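Local coordinates for protein chitooligosaccharide oxidase (Gibberella zeae, PDB 6Y0R) that oxidises the C1 hydroxyl of chitooligosaccharides to the lactone with its FAD, passing the electrons to molecular oxygen to form hydrogen peroxide, at residues L351-S356 and S433-A438; F405-S410 and K426-S431. One frame throughout, in Å; residues are numbered along the deposited sequence.

Overall arrangement
An antiparallel sheet covered by helices is a recurring solution for the substrate domain of this flavoprotein oxidase family, and the two contacts sample its layers. Interaction 2 is the inner one: strand 403-411 meets helix 420-433 in the buried sheet–helix interface. Interaction 1 lies at the surface, where the start of helix 351-367 meets the loop leaving helix 420-433. Along the chain the order is 351-356, 405-410, 426-431, 433-438, so interaction 1 brackets interaction 2. Their centres are about 14 Å apart, and they meet where Ser356 CB packs 3.5 Å from Ser431 O. Together they tie neighbouring helices to each other and to the sheet.

Interaction 1 of 2, residues L351-S356 and S433-A438; sequences LAEFKS and SSSLKA
Glu353, in the first turn of helix 351-367, faces Ser435 across a gap of 7.1 Å between CA atoms, the latter sitting in a type I beta turn from Ser433 to Leu436 that is closed by Leu436 N bonding Ser433 O at 3.0 Å. The turn follows directly on helix 420-433, so the contact joins the beginning of one helix to the end of another. Glu353 reaches over with an extended chain, its CG anti to the carbonyl carbon (chi1 -74°), and its carboxylate splits its work. OE2 meets Ser435 OG at 3.0 Å, whereas OE1 turns back to accept a hydrogen bond from Thr350 N, just before the helix. The serine hydroxyl nestles against the glutamate stem as well, with OG only 3.1 Å from Glu353 CG. Its single proton has a second acceptor in Ile432 O, one turn back, so the bond to Glu353 is possible but not settled. The CD2 methyl of Leu436 lies beside Glu353 OE2 in van der Waals contact at 3.9 Å, and its side chain also touches Leu349 and Trp441. Ser435 O approaches the same OE2 to 3.4 Å, but both are acceptors and cannot bond. The example shows a small surface contact in which a possible hydroxyl–carboxylate bond is joined by van der Waals contacts: the bond from Thr350 N helps to hold the carboxylate, probably negatively charged, with OE2 turned to Ser435, whose hydroxyl can serve either that oxygen or Ile432 O.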
ATOM      1  N   LEU A 351      17.436  20.032  -9.230  1.00 24.85           N
ATOM      2  CA  LEU A 351      17.608  20.913  -8.049  1.00 27.11           C
ATOM      3  C   LEU A 351      16.630  22.086  -8.170  1.00 24.88           C
ATOM      4  O   LEU A 351      16.018  22.450  -7.189  1.00 24.96           O
ATOM      5  CB  LEU A 351      19.053  21.422  -7.999  1.00 31.47           C
ATOM      6  CG  LEU A 351      19.441  22.410  -6.893  1.00 35.73           C
ATOM      7  CD1 LEU A 351      19.282  21.750  -5.516  1.00 34.30           C
ATOM      8  CD2 LEU A 351      20.828  23.009  -7.042  1.00 29.93           C
ATOM      9  N   ALA A 352      16.350  22.631  -9.238  1.00 27.14           N
ATOM     10  CA  ALA A 352      15.328  23.691  -9.413  1.00 28.41           C
ATOM     11  C   ALA A 352      13.952  23.176  -8.972  1.00 24.13           C
ATOM     12  O   ALA A 352      13.203  23.909  -8.328  1.00 27.46           O
ATOM     13  CB  ALA A 352      15.336  24.138 -10.857  1.00 29.40           C
ATOM     14  N   GLU A 353      13.588  21.931  -9.313  1.00 25.69           N
ATOM     15  CA  GLU A 353      12.318  21.320  -8.846  1.00 25.22           C
ATOM     16  C   GLU A 353      12.333  21.187  -7.320  1.00 22.38           C
ATOM     17  O   GLU A 353      11.341  21.492  -6.675  1.00 23.12           O
ATOM     18  CB  GLU A 353      12.113  19.981  -9.544  1.00 24.53           C
ATOM     19  CG  GLU A 353      11.694  20.175 -10.993  1.00 29.90           C
ATOM     20  CD  GLU A 353      11.876  19.028 -11.974  1.00 34.26           C
ATOM     21  OE1 GLU A 353      12.647  18.068 -11.705  1.00 26.37           O
ATOM     22  OE2 GLU A 353      11.265  19.137 -13.076  1.00 37.77           O
ATOM     23  N   PHE A 354      13.459  20.790  -6.716  1.00 20.57           N
ATOM     24  CA  PHE A 354      13.493  20.723  -5.241  1.00 20.87           C
ATOM     25  C   PHE A 354      13.335  22.136  -4.666  1.00 19.55           C
ATOM     26  O   PHE A 354      12.700  22.294  -3.623  1.00 19.87           O
ATOM     27  CB  PHE A 354      14.755  20.034  -4.730  1.00 19.73           C
ATOM     28  CG  PHE A 354      14.720  18.532  -4.827  1.00 19.60           C
ATOM     29  CD1 PHE A 354      13.757  17.818  -4.123  1.00 18.94           C
ATOM     30  CD2 PHE A 354      15.621  17.822  -5.617  1.00 20.16           C
ATOM     31  CE1 PHE A 354      13.731  16.433  -4.174  1.00 18.39           C
ATOM     32  CE2 PHE A 354      15.588  16.429  -5.658  1.00 19.50           C
ATOM     33  CZ  PHE A 354      14.651  15.738  -4.935  1.00 19.45           C
ATOM     34  N   LYS A 355      13.915  23.160  -5.307  1.00 22.96           N
ATOM     35  CA  LYS A 355      13.730  24.562  -4.840  1.00 25.03           C
ATOM     36  C   LYS A 355      12.252  24.973  -4.857  1.00 20.82           C
ATOM     37  O   LYS A 355      11.808  25.540  -3.862  1.00 22.71           O
ATOM     38  CB  LYS A 355      14.559  25.549  -5.670  1.00 27.64           C
ATOM     39  CG  LYS A 355      16.024  25.558  -5.300  1.00 32.81           C
ATOM     40  CD  LYS A 355      16.827  26.635  -6.041  1.00 36.04           C
ATOM     41  CE  LYS A 355      18.306  26.495  -5.740  1.00 40.42           C
ATOM     42  NZ  LYS A 355      19.159  27.198  -6.729  1.00 45.81           N
ATOM     43  N   SER A 356      11.487  24.610  -5.895  1.00 24.42           N
ATOM     44  CA  SER A 356      10.034  24.920  -5.981  1.00 25.14           C
ATOM     45  C   SER A 356       9.309  24.265  -4.820  1.00 21.72           C
ATOM     46  O   SER A 356       8.490  24.884  -4.154  1.00 23.79           O
ATOM     47  CB  SER A 356       9.418  24.465  -7.271  1.00 28.57           C
ATOM     48  OG  SER A 356      10.099  25.069  -8.351  1.00 42.59           O
ATOM     49  N   SER A 433       4.853  18.209  -9.280  1.00 22.95           N
ATOM     50  CA  SER A 433       4.377  17.465 -10.460  1.00 23.95           C
ATOM     51  C   SER A 433       4.104  18.435 -11.616  1.00 25.20           C
ATOM     52  O   SER A 433       4.230  17.998 -12.747  1.00 25.87           O
ATOM     53  CB  SER A 433       3.181  16.588 -10.169  1.00 23.85           C
ATOM     54  OG  SER A 433       2.093  17.364  -9.694  1.00 24.15           O
ATOM     55  N   SER A 434       3.810  19.706 -11.338  1.00 25.18           N
ATOM     56  CA  SER A 434       3.417  20.640 -12.426  1.00 29.33           C
ATOM     57  C   SER A 434       4.635  20.957 -13.308  1.00 30.85           C
ATOM     58  O   SER A 434       4.454  21.457 -14.434  1.00 29.89           O
ATOM     59  CB  SER A 434       2.724  21.861 -11.889  1.00 34.39           C
ATOM     60  OG  SER A 434       3.614  22.634 -11.112  1.00 40.85           O
ATOM     61  N   SER A 435       5.848  20.632 -12.867  1.00 29.08           N
ATOM     62  CA  SER A 435       7.082  20.861 -13.642  1.00 29.91           C
ATOM     63  C   SER A 435       7.533  19.594 -14.363  1.00 29.61           C
ATOM     64  O   SER A 435       8.542  19.687 -15.065  1.00 32.43           O
ATOM     65  CB  SER A 435       8.166  21.386 -12.753  1.00 31.29           C
ATOM     66  OG  SER A 435       8.728  20.325 -12.013  1.00 40.01           O
ATOM     67  N   LEU A 436       6.857  18.448 -14.201  1.00 27.88           N
ATOM     68  CA  LEU A 436       7.304  17.153 -14.793  1.00 27.84           C
ATOM     69  C   LEU A 436       6.715  16.918 -16.189  1.00 32.94           C
ATOM     70  O   LEU A 436       5.582  17.350 -16.421  1.00 33.35           O
ATOM     71  CB  LEU A 436       6.862  16.030 -13.865  1.00 27.30           C
ATOM     72  CG  LEU A 436       7.534  16.018 -12.500  1.00 24.67           C
ATOM     73  CD1 LEU A 436       7.024  14.844 -11.670  1.00 25.30           C
ATOM     74  CD2 LEU A 436       9.053  15.990 -12.634  1.00 26.90           C
ATOM     75  N   LYS A 437       7.427  16.199 -17.057  1.00 37.10           N
ATOM     76  CA  LYS A 437       6.923  15.850 -18.417  1.00 44.37           C
ATOM     77  C   LYS A 437       5.700  14.948 -18.252  1.00 40.95           C
ATOM     78  O   LYS A 437       5.749  14.068 -17.392  1.00 40.70           O
ATOM     79  CB  LYS A 437       7.986  15.115 -19.237  1.00 49.71           C
ATOM     80  CG  LYS A 437       9.118  15.976 -19.784  1.00 60.03           C
ATOM     81  CD  LYS A 437      10.236  15.161 -20.442  1.00 64.25           C
ATOM     82  CE  LYS A 437      11.120  14.426 -19.451  1.00 64.50           C
ATOM     83  NZ  LYS A 437      11.642  13.157 -20.011  1.00 65.79           N
ATOM     84  N   ALA A 438       4.663  15.151 -19.059  1.00 43.72           N
ATOM     85  CA  ALA A 438       3.431  14.333 -19.061  1.00 40.96           C
ATOM     86  C   ALA A 438       3.834  12.883 -19.336  1.00 41.14           C
ATOM     87  O   ALA A 438       4.772  12.657 -20.133  1.00 41.36           O
ATOM     88  CB  ALA A 438       2.456  14.860 -20.081  1.00 44.73           C
TER

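Interaction 2 of 2, residues F405-S410 and K426-S431; sequences FQFYDS and KGLRQS
The ring of Phe407 has one face covered by the backbone and stem of Arg429, a good example of how a helix can seat itself on an aromatic side chain rising from a sheet. Arg429 CA stands over that face, 3.7 Å from CZ of Phe407, and the backbone N of Arg429 lies above the plane too, displaced toward the rim. Arg429 CB makes an off-centre CH-pi contact, 4.2 Å from the centroid and 29° off the ring normal, and Arg429 CG touches Phe407 CE2 at 3.7 Å. Leu428 CB comes obliquely to Phe407 CD1 at 4.2 Å, so two consecutive helix residues grip the ring. Further apolar cover comes from Leu344 and Leu374, one on each neighbouring strand. The bound FAD is about 13 Å from the Phe407 side chain, so this interface backs the sheet at a distance from the flavin.

The torsions of Arg429 explain how a charged residue can serve in this core. Its CG is anti to the backbone N (chi1 179°), which takes the aliphatic stem from CB past the CE2 side of the ring, and a bend at chi3 then carries the charged end away from the strand. The guanidinium is thus not stacked on Phe407; it has a long, weak ion pair with Asp449, and Arg429 also touches Met443 and Ser342. Within the helix, Ser431 OG donates to Leu428 O at 2.6 Å, giving the hydroxyl a partner in its own turn.

Strand 403-411 runs between strands 338-346 and 371-378 in the seven-stranded antiparallel sheet. Tyr408 points away from helix 420-433 and stacks with Phe339 and Trp373. Phe407 points to the helical layer, where Leu428 of helix 420-433 continues on to Phe360 and Val361 of helix 351-367.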
ATOM      1  N   PHE A 405       6.483   9.728  -3.166  1.00 15.86           N
ATOM      2  CA  PHE A 405       6.069  10.675  -2.138  1.00 14.67           C
ATOM      3  C   PHE A 405       4.687  10.248  -1.604  1.00 15.41           C
ATOM      4  O   PHE A 405       3.772   9.835  -2.404  1.00 16.53           O
ATOM      5  CB  PHE A 405       5.879  12.081  -2.709  1.00 14.85           C
ATOM      6  CG  PHE A 405       7.128  12.787  -3.170  1.00 15.55           C
ATOM      7  CD1 PHE A 405       7.667  12.524  -4.417  1.00 15.86           C
ATOM      8  CD2 PHE A 405       7.773  13.686  -2.345  1.00 16.61           C
ATOM      9  CE1 PHE A 405       8.822  13.170  -4.834  1.00 16.44           C
ATOM     10  CE2 PHE A 405       8.908  14.341  -2.771  1.00 16.37           C
ATOM     11  CZ  PHE A 405       9.430  14.086  -4.016  1.00 16.85           C
ATOM     12  N   GLN A 406       4.551  10.374  -0.285  1.00 15.64           N
ATOM     13  CA  GLN A 406       3.255  10.259   0.388  1.00 16.06           C
ATOM     14  C   GLN A 406       2.933  11.603   1.057  1.00 15.82           C
ATOM     15  O   GLN A 406       3.790  12.111   1.755  1.00 17.19           O
ATOM     16  CB  GLN A 406       3.256   9.120   1.392  1.00 17.98           C
ATOM     17  CG  GLN A 406       1.931   9.084   2.111  1.00 18.99           C
ATOM     18  CD  GLN A 406       1.807   7.949   3.088  1.00 20.26           C
ATOM     19  OE1 GLN A 406       2.789   7.324   3.557  1.00 25.05           O
ATOM     20  NE2 GLN A 406       0.575   7.673   3.418  1.00 17.57           N
ATOM     21  N   PHE A 407       1.756  12.160   0.803  1.00 14.60           N
ATOM     22  CA  PHE A 407       1.323  13.450   1.408  1.00 15.94           C
ATOM     23  C   PHE A 407       0.105  13.175   2.280  1.00 16.86           C
ATOM     24  O   PHE A 407      -0.789  12.481   1.819  1.00 18.14           O
ATOM     25  CB  PHE A 407       0.955  14.478   0.338  1.00 16.94           C
ATOM     26  CG  PHE A 407       1.954  14.644  -0.780  1.00 16.18           C
ATOM     27  CD1 PHE A 407       3.081  15.434  -0.602  1.00 16.86           C
ATOM     28  CD2 PHE A 407       1.819  13.944  -1.972  1.00 16.32           C
ATOM     29  CE1 PHE A 407       4.001  15.612  -1.624  1.00 17.46           C
ATOM     30  CE2 PHE A 407       2.736  14.137  -3.008  1.00 16.54           C
ATOM     31  CZ  PHE A 407       3.841  14.934  -2.808  1.00 16.25           C
ATOM     32  N   TYR A 408       0.101  13.674   3.507  1.00 15.86           N
ATOM     33  CA  TYR A 408      -0.908  13.285   4.524  1.00 17.32           C
ATOM     34  C   TYR A 408      -1.339  14.513   5.324  1.00 20.31           C
ATOM     35  O   TYR A 408      -0.477  15.341   5.666  1.00 21.51           O
ATOM     36  CB  TYR A 408      -0.313  12.205   5.409  1.00 19.12           C
ATOM     37  CG  TYR A 408      -1.239  11.264   6.120  1.00 21.52           C
ATOM     38  CD1 TYR A 408      -1.783  11.605   7.344  1.00 24.50           C
ATOM     39  CD2 TYR A 408      -1.431   9.974   5.645  1.00 23.81           C
ATOM     40  CE1 TYR A 408      -2.556  10.711   8.083  1.00 25.04           C
ATOM     41  CE2 TYR A 408      -2.220   9.078   6.355  1.00 24.14           C
ATOM     42  CZ  TYR A 408      -2.764   9.433   7.580  1.00 26.81           C
ATOM     43  OH  TYR A 408      -3.507   8.510   8.254  1.00 24.30           O
ATOM     44  N   ASP A 409      -2.644  14.609   5.585  1.00 19.74           N
ATOM     45  CA  ASP A 409      -3.207  15.689   6.436  1.00 19.40           C
ATOM     46  C   ASP A 409      -4.284  15.065   7.305  1.00 20.08           C
ATOM     47  O   ASP A 409      -5.205  14.470   6.752  1.00 19.72           O
ATOM     48  CB  ASP A 409      -3.721  16.811   5.574  1.00 19.18           C
ATOM     49  CG  ASP A 409      -4.237  18.001   6.383  1.00 21.41           C
ATOM     50  OD1 ASP A 409      -3.747  18.203   7.510  1.00 22.97           O
ATOM     51  OD2 ASP A 409      -5.007  18.740   5.809  1.00 24.90           O
ATOM     52  N   SER A 410      -4.175  15.246   8.618  1.00 21.77           N
ATOM     53  CA  SER A 410      -5.002  14.561   9.631  1.00 23.51           C
ATOM     54  C   SER A 410      -5.686  15.604  10.522  1.00 23.95           C
ATOM     55  O   SER A 410      -5.070  16.627  10.799  1.00 23.54           O
ATOM     56  CB  SER A 410      -4.109  13.681  10.469  1.00 27.73           C
ATOM     57  OG  SER A 410      -4.880  12.970  11.377  1.00 41.86           O
ATOM     58  N   LYS A 426      -2.909  19.219  -2.583  1.00 20.62           N
ATOM     59  CA  LYS A 426      -2.737  19.417  -4.033  1.00 22.08           C
ATOM     60  C   LYS A 426      -1.549  20.348  -4.292  1.00 21.29           C
ATOM     61  O   LYS A 426      -0.762  20.109  -5.205  1.00 20.53           O
ATOM     62  CB  LYS A 426      -4.010  19.986  -4.652  1.00 24.41           C
ATOM     63  CG  LYS A 426      -3.944  20.122  -6.162  1.00 30.68           C
ATOM     64  CD  LYS A 426      -5.273  20.482  -6.799  1.00 35.74           C
ATOM     65  CE  LYS A 426      -5.838  21.773  -6.251  1.00 45.78           C
ATOM     66  NZ  LYS A 426      -5.537  22.942  -7.113  1.00 53.20           N
ATOM     67  N   GLY A 427      -1.437  21.421  -3.517  1.00 22.42           N
ATOM     68  CA  GLY A 427      -0.369  22.412  -3.742  1.00 20.55           C
ATOM     69  C   GLY A 427       0.994  21.799  -3.427  1.00 20.67           C
ATOM     70  O   GLY A 427       1.925  22.020  -4.229  1.00 21.17           O
ATOM     71  N   LEU A 428       1.088  21.035  -2.346  1.00 20.04           N
ATOM     72  CA  LEU A 428       2.344  20.314  -1.967  1.00 21.82           C
ATOM     73  C   LEU A 428       2.771  19.422  -3.131  1.00 22.25           C
ATOM     74  O   LEU A 428       3.950  19.444  -3.574  1.00 21.25           O
ATOM     75  CB  LEU A 428       2.091  19.467  -0.721  1.00 24.30           C
ATOM     76  CG  LEU A 428       2.556  19.986   0.625  1.00 30.80           C
ATOM     77  CD1 LEU A 428       2.143  18.955   1.672  1.00 33.91           C
ATOM     78  CD2 LEU A 428       4.073  20.231   0.639  1.00 29.49           C
ATOM     79  N   ARG A 429       1.842  18.615  -3.637  1.00 20.76           N
ATOM     80  CA  ARG A 429       2.176  17.671  -4.717  1.00 20.54           C
ATOM     81  C   ARG A 429       2.529  18.433  -6.000  1.00 20.66           C
ATOM     82  O   ARG A 429       3.516  18.114  -6.667  1.00 20.50           O
ATOM     83  CB  ARG A 429       0.997  16.725  -4.945  1.00 20.95           C
ATOM     84  CG  ARG A 429       1.280  15.739  -6.059  1.00 23.70           C
ATOM     85  CD  ARG A 429       0.152  14.758  -6.237  1.00 27.88           C
ATOM     86  NE  ARG A 429      -0.843  15.354  -7.105  1.00 34.41           N
ATOM     87  CZ  ARG A 429      -1.948  15.910  -6.725  1.00 31.70           C
ATOM     88  NH1 ARG A 429      -2.792  16.404  -7.636  1.00 27.52           N
ATOM     89  NH2 ARG A 429      -2.229  15.954  -5.426  1.00 45.73           N
ATOM     90  N   GLN A 430       1.699  19.407  -6.374  1.00 19.65           N
ATOM     91  CA  GLN A 430       1.872  20.114  -7.661  1.00 20.70           C
ATOM     92  C   GLN A 430       3.119  21.005  -7.640  1.00 19.34           C
ATOM     93  O   GLN A 430       3.604  21.258  -8.747  1.00 20.04           O
ATOM     94  CB  GLN A 430       0.616  20.921  -8.012  1.00 22.44           C
ATOM     95  CG  GLN A 430      -0.511  20.036  -8.506  1.00 24.66           C
ATOM     96  CD  GLN A 430      -1.714  20.837  -8.947  1.00 27.81           C
ATOM     97  OE1 GLN A 430      -1.893  21.972  -8.522  1.00 29.73           O
ATOM     98  NE2 GLN A 430      -2.534  20.226  -9.794  1.00 27.71           N
ATOM     99  N   SER A 431       3.636  21.388  -6.467  1.00 21.69           N
ATOM    100  CA  SER A 431       4.931  22.123  -6.369  1.00 22.56           C
ATOM    101  C   SER A 431       6.016  21.309  -7.064  1.00 24.94           C
ATOM    102  O   SER A 431       7.005  21.913  -7.523  1.00 25.43           O
ATOM    103  CB  SER A 431       5.322  22.468  -4.966  1.00 22.56           C
ATOM    104  OG  SER A 431       5.710  21.304  -4.228  1.00 23.26           O
TER